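Local coordinates for Low molecular weight phosphotyrosine phosphatase family protein (Streptococcus pyogenes, PDB 5GOT) that probably removes phosphate from phosphotyrosine in proteins by hydrolysing the phosphate ester, as a low molecular weight protein tyrosine phosphatase, at residues 15-20 / 52-57; 23-28 / 128-133. All blocks are in the same frame, centred on the assembly; numbering follows the deposited sequence.

Contact 1 of 2, residues 15-20 / 52-57; sequences SPMAEF and QSILKT
Met17 and Phe20 on helix 14-23, beside the parallel sheet, meet Ile54 and Leu55 on helix 49-57 in a buried, wholly apolar helix-helix contact. The two helical segments run in nearly the same direction, 23° apart. Their axes come no closer than 10.6 Å, so side chains rather than backbones bridge the gap. No hydrogen bond crosses it. Met17 sends its CG anti to the backbone N (chi1 -165°), and the chain bends at its last torsion. This carries the methyl CE to the branch methyl CG2 of Ile54, 4.0 Å away, with SD also beside that methyl. Leu55 points toward helix 14-23 and spreads its two methyls between two partners. Its CD2 lies 4.2 Å from CG of Met17, near the start of the thioether chain. Its CD1 lies 4.3 Å from CB of Phe20 and approaches the ring obliquely. One face of that ring carries CG of Glu19, 4.0 Å above the plane and over its centre. Tyr62 packs on both Phe20 and Leu55, while Phe122 and Tyr126 of helix 122-140 close on Ile54. On its other side helix 14-23 rests on strand 2-8, where Ala18 touches Phe6. Helix 49-57 thus packs on the helix directly after the strand 2-8 loop, which in low molecular weight phosphatases is the phosphate-binding P-loop (CX5R motif) of their parallel alpha/beta fold.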
loop_
_atom_site.group_PDB
_atom_site.type_symbol
_atom_site.label_atom_id
_atom_site.label_comp_id
_atom_site.label_asym_id
_atom_site.label_seq_id
_atom_site.Cartn_x
_atom_site.Cartn_y
_atom_site.Cartn_z
ATOM N N SER A 15 1.658 -2.236 -4.293
ATOM C CA SER A 15 1.131 -1.154 -3.469
ATOM C C SER A 15 -0.302 -0.771 -3.846
ATOM O O SER A 15 -1.095 -0.489 -2.936
ATOM C CB SER A 15 2.041 0.087 -3.503
ATOM O OG SER A 15 2.309 0.538 -4.818
ATOM N N PRO A 16 -0.703 -0.747 -5.136
ATOM C CA PRO A 16 -2.136 -0.523 -5.411
ATOM C C PRO A 16 -3.008 -1.624 -4.852
ATOM O O PRO A 16 -4.137 -1.368 -4.402
ATOM C CB PRO A 16 -2.220 -0.469 -6.948
ATOM C CG PRO A 16 -0.852 -0.308 -7.424
ATOM C CD PRO A 16 0.061 -0.915 -6.387
ATOM N N MET A 17 -2.524 -2.864 -4.876
ATOM C CA MET A 17 -3.324 -3.934 -4.297
ATOM C C MET A 17 -3.596 -3.661 -2.822
ATOM O O MET A 17 -4.731 -3.807 -2.355
ATOM C CB MET A 17 -2.637 -5.287 -4.477
ATOM C CG MET A 17 -3.592 -6.464 -4.230
ATOM S SD MET A 17 -2.760 -8.047 -4.213
ATOM C CE MET A 17 -2.224 -8.125 -5.925
ATOM N N ALA A 18 -2.574 -3.209 -2.086
ATOM C CA ALA A 18 -2.757 -2.917 -0.667
ATOM C C ALA A 18 -3.739 -1.769 -0.471
ATOM O O ALA A 18 -4.618 -1.845 0.399
ATOM C CB ALA A 18 -1.409 -2.594 -0.010
ATOM N N GLU A 19 -3.622 -0.715 -1.292
ATOM C CA GLU A 19 -4.538 0.420 -1.214
ATOM C C GLU A 19 -5.985 -0.042 -1.232
ATOM O O GLU A 19 -6.760 0.245 -0.313
ATOM C CB GLU A 19 -4.286 1.400 -2.370
ATOM C CG GLU A 19 -5.354 2.491 -2.476
ATOM C CD GLU A 19 -5.085 3.530 -3.567
ATOM O OE1 GLU A 19 -4.017 3.502 -4.216
ATOM O OE2 GLU A 19 -5.965 4.388 -3.776
ATOM N N PHE A 20 -6.358 -0.808 -2.260
ATOM C CA PHE A 20 -7.768 -1.124 -2.428
ATOM C C PHE A 20 -8.215 -2.269 -1.530
ATOM O O PHE A 20 -9.379 -2.295 -1.121
ATOM C CB PHE A 20 -8.056 -1.365 -3.914
ATOM C CG PHE A 20 -7.843 -0.127 -4.741
ATOM C CD1 PHE A 20 -8.688 0.966 -4.590
ATOM C CD2 PHE A 20 -6.757 -0.013 -5.597
ATOM C CE1 PHE A 20 -8.474 2.147 -5.313
ATOM C CE2 PHE A 20 -6.544 1.151 -6.341
ATOM C CZ PHE A 20 -7.403 2.236 -6.195
ATOM N N GLN A 52 -5.283 -6.061 -11.138
ATOM C CA GLN A 52 -6.676 -5.860 -11.534
ATOM C C GLN A 52 -7.441 -7.178 -11.518
ATOM O O GLN A 52 -8.537 -7.273 -10.946
ATOM C CB GLN A 52 -6.741 -5.207 -12.920
ATOM C CG GLN A 52 -6.205 -3.780 -12.960
ATOM C CD GLN A 52 -6.807 -2.968 -14.096
ATOM O OE1 GLN A 52 -8.016 -2.976 -14.305
ATOM N NE2 GLN A 52 -5.965 -2.266 -14.828
ATOM N N SER A 53 -6.867 -8.215 -12.130
ATOM C CA SER A 53 -7.528 -9.516 -12.171
ATOM C C SER A 53 -7.786 -10.052 -10.770
ATOM O O SER A 53 -8.875 -10.566 -10.478
ATOM C CB SER A 53 -6.679 -10.502 -12.968
ATOM O OG SER A 53 -7.259 -11.793 -12.925
ATOM N N ILE A 54 -6.793 -9.946 -9.889
ATOM C CA ILE A 54 -6.973 -10.409 -8.520
ATOM C C ILE A 54 -8.121 -9.667 -7.848
ATOM O O ILE A 54 -8.985 -10.281 -7.209
ATOM C CB ILE A 54 -5.657 -10.262 -7.734
ATOM C CG1 ILE A 54 -4.938 -11.602 -7.728
ATOM C CG2 ILE A 54 -5.906 -9.754 -6.333
ATOM C CD1 ILE A 54 -5.725 -12.708 -7.047
ATOM N N LEU A 55 -8.157 -8.335 -7.990
ATOM C CA LEU A 55 -9.173 -7.554 -7.289
ATOM C C LEU A 55 -10.569 -7.873 -7.815
ATOM O O LEU A 55 -11.530 -7.955 -7.037
ATOM C CB LEU A 55 -8.871 -6.053 -7.407
ATOM C CG LEU A 55 -7.571 -5.487 -6.793
ATOM C CD1 LEU A 55 -7.351 -4.050 -7.228
ATOM C CD2 LEU A 55 -7.548 -5.578 -5.267
ATOM N N LYS A 56 -10.702 -8.061 -9.131
ATOM C CA LYS A 56 -11.994 -8.451 -9.688
ATOM C C LYS A 56 -12.423 -9.810 -9.151
ATOM O O LYS A 56 -13.574 -9.991 -8.738
ATOM C CB LYS A 56 -11.928 -8.474 -11.215
ATOM C CG LYS A 56 -11.767 -7.111 -11.892
ATOM C CD LYS A 56 -12.071 -7.249 -13.393
ATOM C CE LYS A 56 -11.649 -6.043 -14.210
ATOM N NZ LYS A 56 -10.690 -6.412 -15.297
ATOM N N THR A 57 -11.493 -10.773 -9.129
ATOM C CA THR A 57 -11.805 -12.128 -8.676
ATOM C C THR A 57 -12.364 -12.129 -7.261
ATOM O O THR A 57 -13.294 -12.886 -6.946
ATOM C CB THR A 57 -10.554 -13.000 -8.751
ATOM O OG1 THR A 57 -10.173 -13.168 -10.115
ATOM C CG2 THR A 57 -10.795 -14.366 -8.124
#

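Contact 2 of 2, residues 23-28 / 128-133; sequences KSIVSS and LVRKGC
Ile25 reaches from the loop after helix 14-23 to helix 122-140 and divides its two branches between Arg130 and Cys133. CG2 meets the guanidinium of Arg130 obliquely, 3.4 Å from NH2, and CZ and NH1 lie a little farther off. CG1 sits between the backbone N and the carbonyl carbon (chi1 63°), and from there the extended branch takes CD1 to the end of the helical segment. CD1 lies 4.0 Å from CB of Cys133 and 3.7 Å from the carbonyl O of Cys133. Arg130 leaves its helix with CG anti to the backbone N (chi1 168°), then bends at chi2 (79°) and brings its flat end over to the loop. Ser24 stands at the edge of that guanidinium, near its plane, with OG 3.7 Å from NH2. The hydroxyl is hydrogen-bonded to the backbone O of Val21, three residues back. No hydrogen bond links the two segments. Val129 and Cys133 also pack on Val21 of helix 14-23, and Val26 touches Met31 and Ile33 of strand 31-37. This is a partly buried loop-to-helix packing. It sets the helix-to-strand connection of a beta-alpha-beta crossover, from helix 14-23 into strand 31-37, against the long helix 122-140 of the phosphatase fold.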
loop_
_atom_site.group_PDB
_atom_site.type_symbol
_atom_site.label_atom_id
_atom_site.label_comp_id
_atom_site.label_asym_id
_atom_site.label_seq_id
_atom_site.Cartn_x
_atom_site.Cartn_y
_atom_site.Cartn_z
ATOM N N LYS A 23 -8.752 -0.385 1.621
ATOM C CA LYS A 23 -9.972 0.396 1.493
ATOM C C LYS A 23 -11.217 -0.465 1.622
ATOM O O LYS A 23 -12.282 0.053 1.978
ATOM C CB LYS A 23 -9.983 1.141 0.160
ATOM C CG LYS A 23 -9.058 2.342 0.125
ATOM C CD LYS A 23 -9.186 3.066 -1.201
ATOM C CE LYS A 23 -8.617 4.471 -1.134
ATOM N NZ LYS A 23 -8.254 4.977 -2.473
ATOM N N SER A 24 -11.106 -1.768 1.370
ATOM C CA SER A 24 -12.265 -2.636 1.481
ATOM C C SER A 24 -12.560 -3.049 2.914
ATOM O O SER A 24 -13.623 -3.627 3.161
ATOM C CB SER A 24 -12.080 -3.888 0.609
ATOM O OG SER A 24 -11.273 -4.872 1.248
ATOM N N ILE A 25 -11.660 -2.781 3.863
ATOM C CA ILE A 25 -11.853 -3.217 5.239
ATOM C C ILE A 25 -11.942 -2.060 6.224
ATOM O O ILE A 25 -12.163 -2.296 7.410
ATOM C CB ILE A 25 -10.764 -4.217 5.684
ATOM C CG1 ILE A 25 -9.374 -3.581 5.663
ATOM C CG2 ILE A 25 -10.800 -5.480 4.821
ATOM C CD1 ILE A 25 -8.335 -4.395 6.428
ATOM N N VAL A 26 -11.807 -0.814 5.772
ATOM C CA VAL A 26 -11.947 0.332 6.664
ATOM C C VAL A 26 -12.499 1.514 5.872
ATOM O O VAL A 26 -12.193 1.688 4.689
ATOM C CB VAL A 26 -10.602 0.662 7.358
ATOM C CG1 VAL A 26 -9.535 1.020 6.348
ATOM C CG2 VAL A 26 -10.778 1.785 8.341
ATOM N N SER A 27 -13.323 2.327 6.541
ATOM C CA SER A 27 -14.093 3.377 5.881
ATOM C C SER A 27 -13.240 4.597 5.582
ATOM O O SER A 27 -12.390 4.996 6.382
ATOM C CB SER A 27 -15.280 3.817 6.742
ATOM O OG SER A 27 -16.284 2.818 6.810
ATOM N N SER A 28 -13.509 5.202 4.420
ATOM C CA SER A 28 -12.927 6.479 4.025
ATOM C C SER A 28 -13.083 7.564 5.092
ATOM O O SER A 28 -12.323 8.539 5.094
ATOM C CB SER A 28 -13.579 6.911 2.708
ATOM O OG SER A 28 -13.331 8.272 2.424
ATOM N N LEU A 128 -1.232 -12.516 1.093
ATOM C CA LEU A 128 -0.334 -11.845 2.038
ATOM C C LEU A 128 -0.712 -10.387 2.251
ATOM O O LEU A 128 -0.538 -9.853 3.357
ATOM C CB LEU A 128 1.107 -11.960 1.548
ATOM C CG LEU A 128 1.544 -13.418 1.566
ATOM C CD1 LEU A 128 2.852 -13.616 0.832
ATOM C CD2 LEU A 128 1.644 -13.895 3.010
ATOM N N VAL A 129 -1.200 -9.717 1.206
ATOM C CA VAL A 129 -1.633 -8.331 1.348
ATOM C C VAL A 129 -2.881 -8.263 2.208
ATOM O O VAL A 129 -3.038 -7.374 3.051
ATOM C CB VAL A 129 -1.874 -7.724 -0.043
ATOM C CG1 VAL A 129 -2.728 -6.464 0.051
ATOM C CG2 VAL A 129 -0.554 -7.437 -0.699
ATOM N N ARG A 130 -3.784 -9.217 1.996
ATOM C CA ARG A 130 -5.039 -9.276 2.730
ATOM C C ARG A 130 -4.796 -9.504 4.221
ATOM O O ARG A 130 -5.432 -8.859 5.067
ATOM C CB ARG A 130 -5.907 -10.380 2.109
ATOM C CG ARG A 130 -7.145 -10.805 2.890
ATOM C CD ARG A 130 -8.228 -9.809 2.675
ATOM N NE ARG A 130 -9.318 -9.961 3.655
ATOM C CZ ARG A 130 -10.398 -9.179 3.682
ATOM N NH1 ARG A 130 -11.320 -9.396 4.609
ATOM N NH2 ARG A 130 -10.540 -8.198 2.768
ATOM N N LYS A 131 -3.858 -10.398 4.564
ATOM C CA LYS A 131 -3.518 -10.621 5.967
ATOM C C LYS A 131 -2.767 -9.430 6.558
ATOM O O LYS A 131 -3.020 -9.039 7.704
ATOM C CB LYS A 131 -2.690 -11.903 6.108
ATOM C CG LYS A 131 -3.448 -13.177 5.717
ATOM C CD LYS A 131 -2.717 -14.467 6.129
ATOM C CE LYS A 131 -1.466 -14.741 5.288
ATOM N NZ LYS A 131 -0.774 -16.010 5.680
ATOM N N GLY A 132 -1.831 -8.854 5.799
ATOM C CA GLY A 132 -1.090 -7.704 6.291
ATOM C C GLY A 132 -1.963 -6.476 6.478
ATOM O O GLY A 132 -1.730 -5.666 7.384
ATOM N N CYS A 133 -2.970 -6.307 5.625
ATOM C CA CYS A 133 -3.918 -5.220 5.830
ATOM C C CYS A 133 -4.693 -5.417 7.125
ATOM O O CYS A 133 -4.944 -4.450 7.854
ATOM C CB CYS A 133 -4.865 -5.103 4.634
ATOM S SG CYS A 133 -4.084 -4.325 3.187
#

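Contacts 1 and 2 lie with their centres about 11 Å apart and share the region of helix 14-23 and the loop that follows it. Along the chain the order is 15-20, 23-28, 52-57, 128-133, so the segments of the two contacts alternate. They also touch directly: CA of Ala18 lies 3.6 Å from CG1 of Val129. Helix 14-23 packs on helix 49-57 through contact 1, while the loop after it meets helix 122-140 through contact 2. Helix 122-140 reaches both places, since its first turns also pack on Met17 and Ile54. Together the contacts join helix 14-23 and its loop, next to the sheet, to helices 49-57 and 122-140. All four segments belong to the one phosphatase family region.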